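Local coordinates for protein glucose-6-phosphate isomerase (Thermus thermophilus, PDB 1ZZG) that probably catalyses the reversible isomerisation of glucose 6-phosphate to fructose 6-phosphate, a step shared by glycolysis and gluconeogenesis, at residues M1-D5 / W376-H380; F12-L16 / K231-L235; Y250-L254 / L366-S370; F261-D266 / T281-P285; L308-E314 / R360-L366. All coordinates share one frame. Residues are numbered along the deposited sequence.

Interaction 1: M1-D5 / W376-H380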
# COMPACT_ATOMS: atom_id res chain seq x y z
N MET A 1 9.85 -23.96 -8.25
CA MET A 1 11.17 -23.78 -7.59
C MET A 1 11.59 -22.31 -7.49
O MET A 1 11.79 -21.64 -8.50
CB MET A 1 12.25 -24.57 -8.34
CG MET A 1 13.67 -24.12 -8.03
SD MET A 1 14.75 -25.42 -7.40
CE MET A 1 14.65 -25.08 -5.63
N LEU A 2 11.71 -21.83 -6.27
CA LEU A 2 12.11 -20.46 -6.02
C LEU A 2 13.59 -20.36 -6.40
O LEU A 2 14.34 -21.31 -6.18
CB LEU A 2 11.91 -20.14 -4.53
CG LEU A 2 11.84 -18.69 -4.06
CD1 LEU A 2 10.63 -18.03 -4.68
CD2 LEU A 2 11.74 -18.66 -2.54
N ARG A 3 14.01 -19.24 -6.97
CA ARG A 3 15.41 -19.07 -7.35
C ARG A 3 15.99 -17.76 -6.83
O ARG A 3 15.40 -16.70 -7.01
CB ARG A 3 15.58 -19.14 -8.88
CG ARG A 3 17.02 -18.88 -9.35
CD ARG A 3 17.22 -19.23 -10.83
NE ARG A 3 16.47 -18.36 -11.74
CZ ARG A 3 16.88 -17.15 -12.12
NH1 ARG A 3 18.02 -16.65 -11.66
NH2 ARG A 3 16.14 -16.43 -12.96
N LEU A 4 17.14 -17.85 -6.18
CA LEU A 4 17.81 -16.67 -5.65
C LEU A 4 18.89 -16.21 -6.62
O LEU A 4 19.73 -17.01 -7.04
CB LEU A 4 18.44 -16.96 -4.28
CG LEU A 4 19.38 -15.87 -3.75
CD1 LEU A 4 18.61 -14.56 -3.54
CD2 LEU A 4 20.01 -16.34 -2.44
N ASP A 5 18.85 -14.93 -6.97
CA ASP A 5 19.83 -14.35 -7.88
C ASP A 5 20.62 -13.25 -7.19
O ASP A 5 20.05 -12.27 -6.72
CB ASP A 5 19.12 -13.78 -9.11
CG ASP A 5 20.08 -13.19 -10.13
OD1 ASP A 5 20.83 -12.26 -9.78
OD2 ASP A 5 20.09 -13.68 -11.28
N TRP A 376 5.16 -21.11 -1.48
CA TRP A 376 6.57 -21.36 -1.29
C TRP A 376 7.23 -20.06 -0.82
O TRP A 376 7.93 -20.03 0.20
CB TRP A 376 7.19 -21.83 -2.61
CG TRP A 376 8.62 -22.33 -2.50
CD1 TRP A 376 9.61 -21.83 -1.70
CD2 TRP A 376 9.21 -23.41 -3.24
NE1 TRP A 376 10.78 -22.53 -1.90
CE2 TRP A 376 10.56 -23.50 -2.84
CE3 TRP A 376 8.72 -24.30 -4.21
CZ2 TRP A 376 11.44 -24.45 -3.38
CZ3 TRP A 376 9.60 -25.25 -4.74
CH2 TRP A 376 10.94 -25.32 -4.32
N LEU A 377 7.00 -18.97 -1.55
CA LEU A 377 7.58 -17.68 -1.19
C LEU A 377 7.22 -17.21 0.22
O LEU A 377 8.09 -16.82 1.00
CB LEU A 377 7.17 -16.60 -2.21
CG LEU A 377 7.65 -15.17 -1.91
CD1 LEU A 377 9.16 -15.15 -1.74
CD2 LEU A 377 7.21 -14.25 -3.04
N MET A 378 5.94 -17.25 0.56
CA MET A 378 5.51 -16.83 1.88
C MET A 378 6.13 -17.66 3.01
O MET A 378 6.60 -17.11 4.00
CB MET A 378 3.98 -16.88 1.97
CG MET A 378 3.29 -15.83 1.10
SD MET A 378 1.48 -15.90 1.15
CE MET A 378 1.17 -15.15 2.75
N GLN A 379 6.13 -18.98 2.85
CA GLN A 379 6.71 -19.85 3.87
C GLN A 379 8.22 -19.61 3.96
O GLN A 379 8.82 -19.67 5.04
CB GLN A 379 6.43 -21.32 3.55
CG GLN A 379 6.86 -22.29 4.66
CD GLN A 379 5.87 -22.32 5.82
OE1 GLN A 379 4.97 -21.50 5.91
NE2 GLN A 379 6.05 -23.29 6.72
N HIS A 380 8.84 -19.34 2.81
CA HIS A 380 10.27 -19.06 2.73
C HIS A 380 10.60 -17.83 3.56
O HIS A 380 11.59 -17.81 4.29
CB HIS A 380 10.67 -18.82 1.26
CG HIS A 380 12.04 -18.23 1.09
ND1 HIS A 380 13.10 -18.93 0.56
CD2 HIS A 380 12.52 -16.99 1.38
CE1 HIS A 380 14.17 -18.16 0.53
NE2 HIS A 380 13.84 -16.97 1.01

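Interaction 2: F12-L16 / K231-L235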
# COMPACT_ATOMS: atom_id res chain seq x y z
N PHE A 12 29.07 -12.62 -2.44
CA PHE A 12 28.16 -13.46 -1.66
C PHE A 12 28.59 -14.91 -1.44
O PHE A 12 28.45 -15.43 -0.33
CB PHE A 12 26.75 -13.45 -2.27
CG PHE A 12 25.74 -14.16 -1.43
CD1 PHE A 12 25.41 -13.69 -0.15
CD2 PHE A 12 25.14 -15.33 -1.88
CE1 PHE A 12 24.51 -14.38 0.66
CE2 PHE A 12 24.23 -16.03 -1.08
CZ PHE A 12 23.92 -15.56 0.20
N PRO A 13 29.10 -15.59 -2.48
CA PRO A 13 29.52 -16.98 -2.29
C PRO A 13 30.57 -17.11 -1.18
O PRO A 13 30.58 -18.08 -0.43
CB PRO A 13 30.06 -17.36 -3.67
CG PRO A 13 29.19 -16.55 -4.59
CD PRO A 13 29.19 -15.20 -3.90
N GLU A 14 31.46 -16.12 -1.08
CA GLU A 14 32.49 -16.16 -0.05
C GLU A 14 31.90 -15.85 1.32
O GLU A 14 32.31 -16.42 2.34
CB GLU A 14 33.60 -15.15 -0.39
CG GLU A 14 34.75 -15.06 0.61
CD GLU A 14 34.36 -14.33 1.89
OE1 GLU A 14 33.46 -13.47 1.83
OE2 GLU A 14 34.98 -14.61 2.95
N ALA A 15 30.93 -14.95 1.34
CA ALA A 15 30.30 -14.55 2.58
C ALA A 15 29.46 -15.69 3.15
O ALA A 15 29.41 -15.90 4.37
CB ALA A 15 29.45 -13.32 2.36
N LEU A 16 28.80 -16.43 2.27
CA LEU A 16 27.98 -17.55 2.68
C LEU A 16 28.90 -18.58 3.34
O LEU A 16 28.65 -19.05 4.45
CB LEU A 16 27.31 -18.16 1.46
CG LEU A 16 26.42 -19.37 1.74
CD1 LEU A 16 25.31 -18.98 2.69
CD2 LEU A 16 25.86 -19.89 0.43
N LYS A 231 20.07 -18.39 3.11
CA LYS A 231 20.83 -17.50 2.24
C LYS A 231 20.30 -16.07 2.29
O LYS A 231 21.08 -15.12 2.43
CB LYS A 231 20.81 -17.99 0.80
CG LYS A 231 21.63 -19.24 0.55
CD LYS A 231 21.71 -19.52 -0.94
CE LYS A 231 22.49 -20.79 -1.22
NZ LYS A 231 22.69 -20.96 -2.68
N THR A 232 18.98 -15.91 2.16
CA THR A 232 18.40 -14.57 2.19
C THR A 232 18.46 -14.01 3.61
O THR A 232 18.55 -12.80 3.80
CB THR A 232 16.94 -14.55 1.65
OG1 THR A 232 16.12 -15.45 2.41
CG2 THR A 232 16.92 -14.96 0.18
N ALA A 233 18.42 -14.90 4.60
CA ALA A 233 18.52 -14.46 5.99
C ALA A 233 19.90 -13.81 6.13
O ALA A 233 20.06 -12.75 6.74
CB ALA A 233 18.41 -15.64 6.93
N LEU A 234 20.91 -14.45 5.54
CA LEU A 234 22.27 -13.93 5.58
C LEU A 234 22.32 -12.55 4.92
O LEU A 234 22.90 -11.61 5.45
CB LEU A 234 23.25 -14.87 4.87
CG LEU A 234 24.70 -14.37 4.79
CD1 LEU A 234 25.26 -14.23 6.21
CD2 LEU A 234 25.54 -15.33 3.97
N LEU A 235 21.71 -12.44 3.74
CA LEU A 235 21.70 -11.18 3.02
C LEU A 235 21.17 -10.06 3.91
O LEU A 235 21.81 -9.03 4.06
CB LEU A 235 20.84 -11.29 1.75
CG LEU A 235 21.44 -12.07 0.58
CD1 LEU A 235 20.38 -12.26 -0.50
CD2 LEU A 235 22.64 -11.32 0.01

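Interaction 3: Y250-L254 / L366-S370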
# COMPACT_ATOMS: atom_id res chain seq x y z
N TYR A 250 7.10 -7.47 -8.60
CA TYR A 250 6.69 -7.17 -9.96
C TYR A 250 5.47 -7.96 -10.38
O TYR A 250 5.56 -8.88 -11.20
CB TYR A 250 7.84 -7.42 -10.95
CG TYR A 250 8.68 -6.20 -11.15
CD1 TYR A 250 9.59 -5.79 -10.18
CD2 TYR A 250 8.51 -5.39 -12.27
CE1 TYR A 250 10.30 -4.60 -10.32
CE2 TYR A 250 9.21 -4.20 -12.42
CZ TYR A 250 10.10 -3.81 -11.44
OH TYR A 250 10.77 -2.61 -11.57
N SER A 251 4.33 -7.59 -9.82
CA SER A 251 3.06 -8.24 -10.10
C SER A 251 1.94 -7.40 -9.50
O SER A 251 2.13 -6.77 -8.46
CB SER A 251 3.03 -9.64 -9.48
OG SER A 251 1.74 -10.24 -9.63
N GLU A 252 0.79 -7.38 -10.17
CA GLU A 252 -0.35 -6.64 -9.65
C GLU A 252 -1.21 -7.62 -8.85
O GLU A 252 -1.83 -7.26 -7.85
CB GLU A 252 -1.15 -6.01 -10.79
CG GLU A 252 -2.41 -5.24 -10.36
CD GLU A 252 -2.12 -4.00 -9.51
OE1 GLU A 252 -0.95 -3.56 -9.42
OE2 GLU A 252 -3.08 -3.45 -8.93
N ARG A 253 -1.25 -8.88 -9.30
CA ARG A 253 -2.02 -9.90 -8.59
C ARG A 253 -1.50 -10.03 -7.16
O ARG A 253 -2.26 -10.30 -6.23
CB ARG A 253 -1.89 -11.25 -9.31
CG ARG A 253 -2.51 -11.27 -10.71
CD ARG A 253 -2.20 -12.59 -11.38
NE ARG A 253 -2.71 -13.71 -10.60
CZ ARG A 253 -2.27 -14.96 -10.70
NH1 ARG A 253 -1.29 -15.24 -11.55
NH2 ARG A 253 -2.81 -15.92 -9.96
N LEU A 254 -0.20 -9.81 -6.99
CA LEU A 254 0.45 -9.88 -5.68
C LEU A 254 0.63 -8.49 -5.06
O LEU A 254 1.51 -8.29 -4.23
CB LEU A 254 1.82 -10.54 -5.79
CG LEU A 254 1.92 -12.04 -6.06
CD1 LEU A 254 3.39 -12.43 -6.14
CD2 LEU A 254 1.22 -12.82 -4.95
N LEU A 366 10.19 -16.32 -9.22
CA LEU A 366 9.08 -17.26 -9.08
C LEU A 366 8.80 -17.77 -10.48
O LEU A 366 8.80 -17.00 -11.44
CB LEU A 366 7.82 -16.56 -8.56
CG LEU A 366 7.61 -16.33 -7.06
CD1 LEU A 366 8.85 -15.71 -6.44
CD2 LEU A 366 6.40 -15.43 -6.88
N PRO A 367 8.55 -19.08 -10.62
CA PRO A 367 8.27 -19.60 -11.97
C PRO A 367 7.07 -18.87 -12.58
O PRO A 367 7.03 -18.61 -13.78
CB PRO A 367 7.99 -21.07 -11.71
CG PRO A 367 8.91 -21.38 -10.56
CD PRO A 367 8.73 -20.18 -9.66
N GLU A 368 6.10 -18.54 -11.74
CA GLU A 368 4.90 -17.83 -12.16
C GLU A 368 4.14 -17.50 -10.88
O GLU A 368 4.49 -18.00 -9.82
CB GLU A 368 4.03 -18.72 -13.07
CG GLU A 368 3.30 -19.87 -12.38
CD GLU A 368 4.21 -21.00 -11.93
OE1 GLU A 368 4.89 -21.59 -12.79
OE2 GLU A 368 4.24 -21.30 -10.71
N VAL A 369 3.12 -16.65 -10.98
CA VAL A 369 2.34 -16.31 -9.80
C VAL A 369 1.24 -17.36 -9.65
O VAL A 369 0.19 -17.27 -10.29
CB VAL A 369 1.70 -14.91 -9.90
CG1 VAL A 369 0.89 -14.62 -8.64
CG2 VAL A 369 2.79 -13.86 -10.08
N SER A 370 1.51 -18.36 -8.81
CA SER A 370 0.57 -19.45 -8.56
C SER A 370 0.54 -19.78 -7.07
O SER A 370 1.45 -19.43 -6.33
CB SER A 370 1.00 -20.69 -9.34
OG SER A 370 2.31 -21.11 -8.96

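Interaction 4: F261-D266 / T281-P285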
# COMPACT_ATOMS: atom_id res chain seq x y z
N PHE A 261 4.45 -8.79 4.07
CA PHE A 261 5.85 -8.95 4.44
C PHE A 261 6.30 -7.87 5.43
O PHE A 261 7.08 -8.14 6.35
CB PHE A 261 6.76 -8.90 3.22
CG PHE A 261 8.22 -8.95 3.57
CD1 PHE A 261 8.79 -10.12 4.07
CD2 PHE A 261 9.01 -7.80 3.49
CE1 PHE A 261 10.12 -10.15 4.50
CE2 PHE A 261 10.34 -7.82 3.91
CZ PHE A 261 10.89 -9.00 4.42
N VAL A 262 5.81 -6.65 5.23
CA VAL A 262 6.17 -5.56 6.11
C VAL A 262 5.78 -5.88 7.56
O VAL A 262 6.57 -5.65 8.48
CB VAL A 262 5.52 -4.23 5.65
CG1 VAL A 262 5.75 -3.14 6.68
CG2 VAL A 262 6.14 -3.80 4.32
N GLN A 263 4.58 -6.42 7.78
CA GLN A 263 4.20 -6.78 9.14
C GLN A 263 5.07 -7.93 9.63
O GLN A 263 5.54 -7.93 10.77
CB GLN A 263 2.73 -7.24 9.25
CG GLN A 263 2.48 -7.94 10.59
CD GLN A 263 1.04 -8.35 10.84
OE1 GLN A 263 0.33 -8.73 9.92
NE2 GLN A 263 0.63 -8.29 12.10
N LEU A 264 5.26 -8.93 8.77
CA LEU A 264 6.08 -10.08 9.14
C LEU A 264 7.47 -9.64 9.58
O LEU A 264 7.96 -10.02 10.64
CB LEU A 264 6.22 -11.04 7.96
CG LEU A 264 7.18 -12.21 8.22
CD1 LEU A 264 6.61 -13.11 9.31
CD2 LEU A 264 7.42 -13.00 6.94
N HIS A 265 8.11 -8.82 8.75
CA HIS A 265 9.46 -8.35 9.03
C HIS A 265 9.56 -7.39 10.22
O HIS A 265 10.29 -7.64 11.18
CB HIS A 265 10.04 -7.67 7.78
CG HIS A 265 11.45 -7.21 7.95
ND1 HIS A 265 12.53 -8.06 7.85
CD2 HIS A 265 11.96 -5.98 8.22
CE1 HIS A 265 13.64 -7.37 8.06
NE2 HIS A 265 13.32 -6.11 8.29
N ASP A 266 8.82 -6.29 10.14
CA ASP A 266 8.79 -5.25 11.17
C ASP A 266 8.40 -5.73 12.57
O ASP A 266 9.14 -5.52 13.53
CB ASP A 266 7.82 -4.14 10.77
CG ASP A 266 8.39 -3.19 9.73
OD1 ASP A 266 9.40 -3.53 9.08
OD2 ASP A 266 7.79 -2.10 9.55
N THR A 281 15.33 -3.56 10.95
CA THR A 281 15.41 -2.68 9.80
C THR A 281 13.99 -2.34 9.37
O THR A 281 13.05 -3.08 9.66
CB THR A 281 16.17 -3.34 8.63
OG1 THR A 281 15.49 -4.54 8.22
CG2 THR A 281 17.61 -3.68 9.04
N THR A 282 13.84 -1.21 8.69
CA THR A 282 12.54 -0.77 8.23
C THR A 282 12.18 -1.33 6.86
O THR A 282 12.78 -0.97 5.85
CB THR A 282 12.49 0.77 8.17
OG1 THR A 282 12.86 1.30 9.45
CG2 THR A 282 11.08 1.25 7.81
N ALA A 283 11.19 -2.22 6.83
CA ALA A 283 10.74 -2.81 5.58
C ALA A 283 9.88 -1.78 4.85
O ALA A 283 8.96 -1.21 5.43
CB ALA A 283 9.92 -4.08 5.86
N VAL A 284 10.20 -1.57 3.57
CA VAL A 284 9.48 -0.61 2.73
C VAL A 284 8.87 -1.36 1.56
O VAL A 284 9.58 -1.97 0.76
CB VAL A 284 10.44 0.49 2.21
CG1 VAL A 284 9.69 1.47 1.32
CG2 VAL A 284 11.08 1.22 3.37
N PRO A 285 7.53 -1.32 1.43
CA PRO A 285 6.83 -2.01 0.34
C PRO A 285 6.94 -1.28 -1.01
O PRO A 285 6.95 -0.05 -1.06
CB PRO A 285 5.39 -2.06 0.84
CG PRO A 285 5.26 -0.72 1.55
CD PRO A 285 6.58 -0.61 2.31

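Interaction 5: L308-E314 / R360-L366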
# COMPACT_ATOMS: atom_id res chain seq x y z
N LEU A 308 17.76 -4.02 -1.23
CA LEU A 308 16.53 -4.22 -1.97
C LEU A 308 16.36 -5.62 -2.52
O LEU A 308 17.26 -6.18 -3.14
CB LEU A 308 16.42 -3.22 -3.13
CG LEU A 308 16.49 -1.73 -2.79
CD1 LEU A 308 17.94 -1.24 -2.87
CD2 LEU A 308 15.64 -0.94 -3.78
N ALA A 309 15.18 -6.18 -2.29
CA ALA A 309 14.85 -7.50 -2.78
C ALA A 309 13.73 -7.33 -3.80
O ALA A 309 12.70 -6.70 -3.51
CB ALA A 309 14.38 -8.38 -1.63
N LEU A 310 13.94 -7.87 -4.99
CA LEU A 310 12.96 -7.80 -6.05
C LEU A 310 12.40 -9.19 -6.34
O LEU A 310 13.14 -10.12 -6.65
CB LEU A 310 13.57 -7.22 -7.33
CG LEU A 310 13.43 -5.71 -7.60
CD1 LEU A 310 14.10 -4.91 -6.50
CD2 LEU A 310 14.04 -5.38 -8.95
N VAL A 311 11.08 -9.32 -6.24
CA VAL A 311 10.41 -10.58 -6.50
C VAL A 311 9.90 -10.50 -7.93
O VAL A 311 9.06 -9.65 -8.25
CB VAL A 311 9.23 -10.77 -5.53
CG1 VAL A 311 8.49 -12.07 -5.83
CG2 VAL A 311 9.74 -10.75 -4.11
N ILE A 312 10.41 -11.38 -8.79
CA ILE A 312 10.05 -11.36 -10.20
C ILE A 312 9.53 -12.68 -10.76
O ILE A 312 10.19 -13.72 -10.65
CB ILE A 312 11.28 -10.97 -11.05
CG1 ILE A 312 11.87 -9.66 -10.53
CG2 ILE A 312 10.89 -10.89 -12.52
CD1 ILE A 312 13.23 -9.34 -11.12
N PRO A 313 8.34 -12.66 -11.39
CA PRO A 313 7.77 -13.88 -11.96
C PRO A 313 8.49 -14.16 -13.28
O PRO A 313 8.98 -13.24 -13.93
CB PRO A 313 6.31 -13.51 -12.17
CG PRO A 313 6.40 -12.06 -12.52
CD PRO A 313 7.39 -11.54 -11.50
N GLU A 314 8.57 -15.42 -13.69
CA GLU A 314 9.25 -15.75 -14.94
C GLU A 314 8.32 -16.14 -16.07
O GLU A 314 8.76 -16.27 -17.21
CB GLU A 314 10.28 -16.85 -14.70
CG GLU A 314 11.39 -16.44 -13.77
CD GLU A 314 12.53 -17.43 -13.73
OE1 GLU A 314 12.29 -18.59 -13.34
OE2 GLU A 314 13.66 -17.05 -14.10
N ARG A 360 22.65 -2.16 -2.92
CA ARG A 360 22.78 -3.59 -2.66
C ARG A 360 21.41 -4.18 -3.00
O ARG A 360 20.42 -3.92 -2.30
CB ARG A 360 23.14 -3.83 -1.19
CG ARG A 360 24.62 -3.56 -0.87
CD ARG A 360 25.50 -4.55 -1.64
NE ARG A 360 26.93 -4.38 -1.40
CZ ARG A 360 27.58 -4.77 -0.31
NH1 ARG A 360 26.92 -5.36 0.68
NH2 ARG A 360 28.88 -4.57 -0.21
N VAL A 361 21.36 -4.96 -4.07
CA VAL A 361 20.11 -5.56 -4.51
C VAL A 361 20.27 -7.01 -4.97
O VAL A 361 21.32 -7.41 -5.47
CB VAL A 361 19.50 -4.74 -5.68
CG1 VAL A 361 20.47 -4.72 -6.86
CG2 VAL A 361 18.16 -5.32 -6.09
N TYR A 362 19.20 -7.79 -4.79
CA TYR A 362 19.17 -9.18 -5.20
C TYR A 362 17.75 -9.48 -5.63
O TYR A 362 16.84 -8.68 -5.40
CB TYR A 362 19.59 -10.10 -4.04
CG TYR A 362 18.65 -10.13 -2.85
CD1 TYR A 362 17.61 -11.04 -2.77
CD2 TYR A 362 18.83 -9.24 -1.78
CE1 TYR A 362 16.76 -11.09 -1.66
CE2 TYR A 362 17.99 -9.28 -0.66
CZ TYR A 362 16.97 -10.20 -0.61
OH TYR A 362 16.16 -10.25 0.49
N ALA A 363 17.55 -10.63 -6.27
CA ALA A 363 16.22 -10.97 -6.75
C ALA A 363 15.81 -12.38 -6.41
O ALA A 363 16.63 -13.29 -6.33
CB ALA A 363 16.14 -10.75 -8.26
N LEU A 364 14.50 -12.55 -6.22
CA LEU A 364 13.92 -13.85 -5.95
C LEU A 364 12.97 -14.10 -7.11
O LEU A 364 12.00 -13.36 -7.30
CB LEU A 364 13.16 -13.85 -4.62
CG LEU A 364 14.00 -13.96 -3.36
CD1 LEU A 364 13.12 -13.80 -2.13
CD2 LEU A 364 14.71 -15.30 -3.34
N PHE A 365 13.26 -15.12 -7.90
CA PHE A 365 12.43 -15.45 -9.05
C PHE A 365 11.41 -16.54 -8.75
O PHE A 365 11.71 -17.54 -8.09
CB PHE A 365 13.32 -15.89 -10.22
CG PHE A 365 14.09 -14.76 -10.86
CD1 PHE A 365 13.52 -13.99 -11.87
CD2 PHE A 365 15.37 -14.45 -10.42
CE1 PHE A 365 14.21 -12.92 -12.43
CE2 PHE A 365 16.08 -13.38 -10.98
CZ PHE A 365 15.50 -12.61 -11.99
N LEU A 366 10.19 -16.32 -9.22
CA LEU A 366 9.08 -17.26 -9.08
C LEU A 366 8.80 -17.77 -10.48
O LEU A 366 8.80 -17.00 -11.44
CB LEU A 366 7.82 -16.56 -8.56
CG LEU A 366 7.61 -16.33 -7.06
CD1 LEU A 366 8.85 -15.71 -6.44
CD2 LEU A 366 6.40 -15.43 -6.88

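Interaction 1: M1-D5 / W376-H380
The N-terminus enters the mixed sheet of one alpha/beta sandwich (SIS-type) domain as edge strand 3-5. Just before that strand, Met-1 and Leu-2 pack on helix 371-391. Leu-2 is the centre of the contact. Its CA-CB bond points at the helix, and its t,p rotamer sends both methyls into a groove between Trp-376, Leu-377 and His-380. These helix residues lie at positions i, i+1 and i+4, so they share one side of the helix. The t rotamer of Trp-376 sets one face of its indole against Met-1 and Leu-2. Leu-2 CB sits over the five-membered ring, 4.0 Å from its centroid, as a CH-pi contact. Met-1 CB points away, yet its CA lies 3.6 Å from Trp-376 CZ3 and its CE 3.9 Å from Trp-376 CH2. His-380 is also t. Its NE2 is hydrogen-bonded to Thr-232, on helix 228-238. Leu-2 CD1 reaches Leu-377 CD1 at 4.4 Å. Over one face of the imidazole, Leu-2 CD2 lies 3.4 Å from His-380 ND1.

Interaction 2: F12-L16 / K231-L235
Phe-12 opens helix 12-18 and reaches across to helix 228-238. Its t rotamer carries the ring to the second helix. There Phe-12 CE1 lies 3.6 Å from both Leu-234 CD2 and Leu-235 CD2, while its CZ is 3.6 Å from the backbone O of Lys-231. Ala-15 faces the partner helix, and its small side chain leaves room for Leu-234, whose CD2 is 3.9 Å from Ala-15 O. Leu-16 closes the segment. Its CA is 3.5 Å from Leu-234 CD2, and its CD2 packs at 3.9 Å on CE of Lys-231. That lysine lends its aliphatic chain; its NZ is hydrogen-bonded to Glu-225 O. No hydrogen bond joins the segments. The pair is a near-perpendicular helix packing: the short axes cross at 101° and pass 11.0 Å apart. Leu-23 of helix 20-32 touches Leu-16 and Leu-234, and Leu-4 of strand 3-5 packs on Lys-231 and Thr-232 of helix 228-238.

Interaction 3: Y250-L254 / L366-S370
The apolar part of this contact is centred on Val-369. Its CG1 lies 3.8 Å from Leu-254 CG, and its CG2 is 3.8 Å from Ser-251 OG. Leu-254 CD1 is 4.3 Å from Leu-366 CD2. The guanidinium of Arg-253 lies with one face over Val-369 CG1. Both segments run from the C-terminal ends of parallel strands, 244-249 and 360-366, toward helices 257-269 and 371-391; Leu-366 is the last residue of its strand. This is the usual strand-to-helix turn of an alpha/beta fold. Across the segments, the hydrogen bond is Arg-253 NH1 to Val-369 O, 2.8 Å long but weak in angle. The NH2 of the same arginine binds Ala-87 O. Within the loops, Leu-254 N makes a weak bond to Ser-251 OG at 3.3 Å. Ser-370 OG donates to Glu-368 OE2 at 2.6 Å and, as N-cap, accepts from Ala-373 N of helix 371-391. At the subunit interface, Glu-102 of the second subunit binds Ser-251 OG and the backbone N of Glu-252 and Arg-253.

Interaction 4: F261-D266 / T281-P285
Ala-283 is the apolar centre, where helix 257-269 lies on strand 278-287. Its small side chain lets the helix come close: the CA atoms of Val-262 and Ala-283 are 5.4 Å apart. Val-262 CG2 touches Ala-283 CB at 4.1 Å and Pro-285 CD at 3.8 Å. Phe-261 CE2 flanks Ala-283 CB at 4.2 Å, and His-265 CD2 is 3.7 Å from Ala-283 CB. The short axes run antiparallel, at 176°, and 7.9 Å apart, as a helix packed along a strand of the mixed sheet in an alpha/beta domain. Polar groups take over toward Thr-281. His-265 NE2 and Thr-281 OG1 share a 2.7 Å hydrogen bond. Ala-283 N, on the strand edge turned away from strand 244-249, donates to Asp-266 OD1 at 3.2 Å. Val-262 and Asp-266 also meet the second subunit, at Gln-295 and Ala-294. Two buried side-chain hydrogen bonds thus close one end of the apolar packing, next to Glu-267, the predicted proton donor.

Interaction 5: L308-E314 / R360-L366
Backbone hydrogen bonds join strands 306-313 and 360-366 along their length. Leu-308 N donates to Arg-360 O, and Leu-308 O accepts from Tyr-362 N. Leu-310 N then bonds to Tyr-362 O, and Leu-364 N to Leu-310 O at 2.8 Å. Ile-312 N bonds to Leu-364 O, and Ile-312 O to Leu-366 N. A weak bond from Glu-314 N to Leu-366 O, 2.8 Å, ends the series. This is classic parallel pairing: Leu-308, Leu-310 and Ile-312 turn both N and O to the partner. Ala-309 and Val-311 pair instead with strand 244-249 and Tyr-250, while Ala-363 and Phe-365 bond to strand 3-5. Both strands are thus interior to the mixed sheet of an alpha/beta sandwich domain, and helix 339-356 covers the face bearing Leu-310, Ile-312, Val-361 and Phe-365. On that face, Ile-312 CB packs on Phe-365 CE1 at 3.8 Å. On the other, Ala-309 CB sits 3.3 Å from Tyr-362 CZ, and Val-311 CG1 meets Leu-366 CD1 at 3.7 Å. Among the charged ends, Glu-314 OE2 forms a salt bridge with Arg-3, and Arg-360 NH1 is hydrogen-bonded to His-239.

All five contacts are largely buried; Met-1 and Arg-360 are exposed rims of interactions 1 and 5. Interaction 4 lies nearest the chain's centre, about 11 Å between centres, and interaction 2 farthest, about 24 Å. Interaction 5 is the backbone-bonded middle of the mixed sheet. Strand 3-5, whose approach packs on helix 371-391 in interaction 1, pairs with its strand 360-366: Arg-3 O to Phe-365 N, 2.8 Å. Interaction 2 joins helices mainly through apolar side chains, with no hydrogen bond between the segments. Interactions 3 and 5 share Leu-366, which also packs on Leu-2. Interactions 3 and 4 include side-chain hydrogen bonds and meet the second subunit. Only interaction 4 adjoins a predicted catalytic residue.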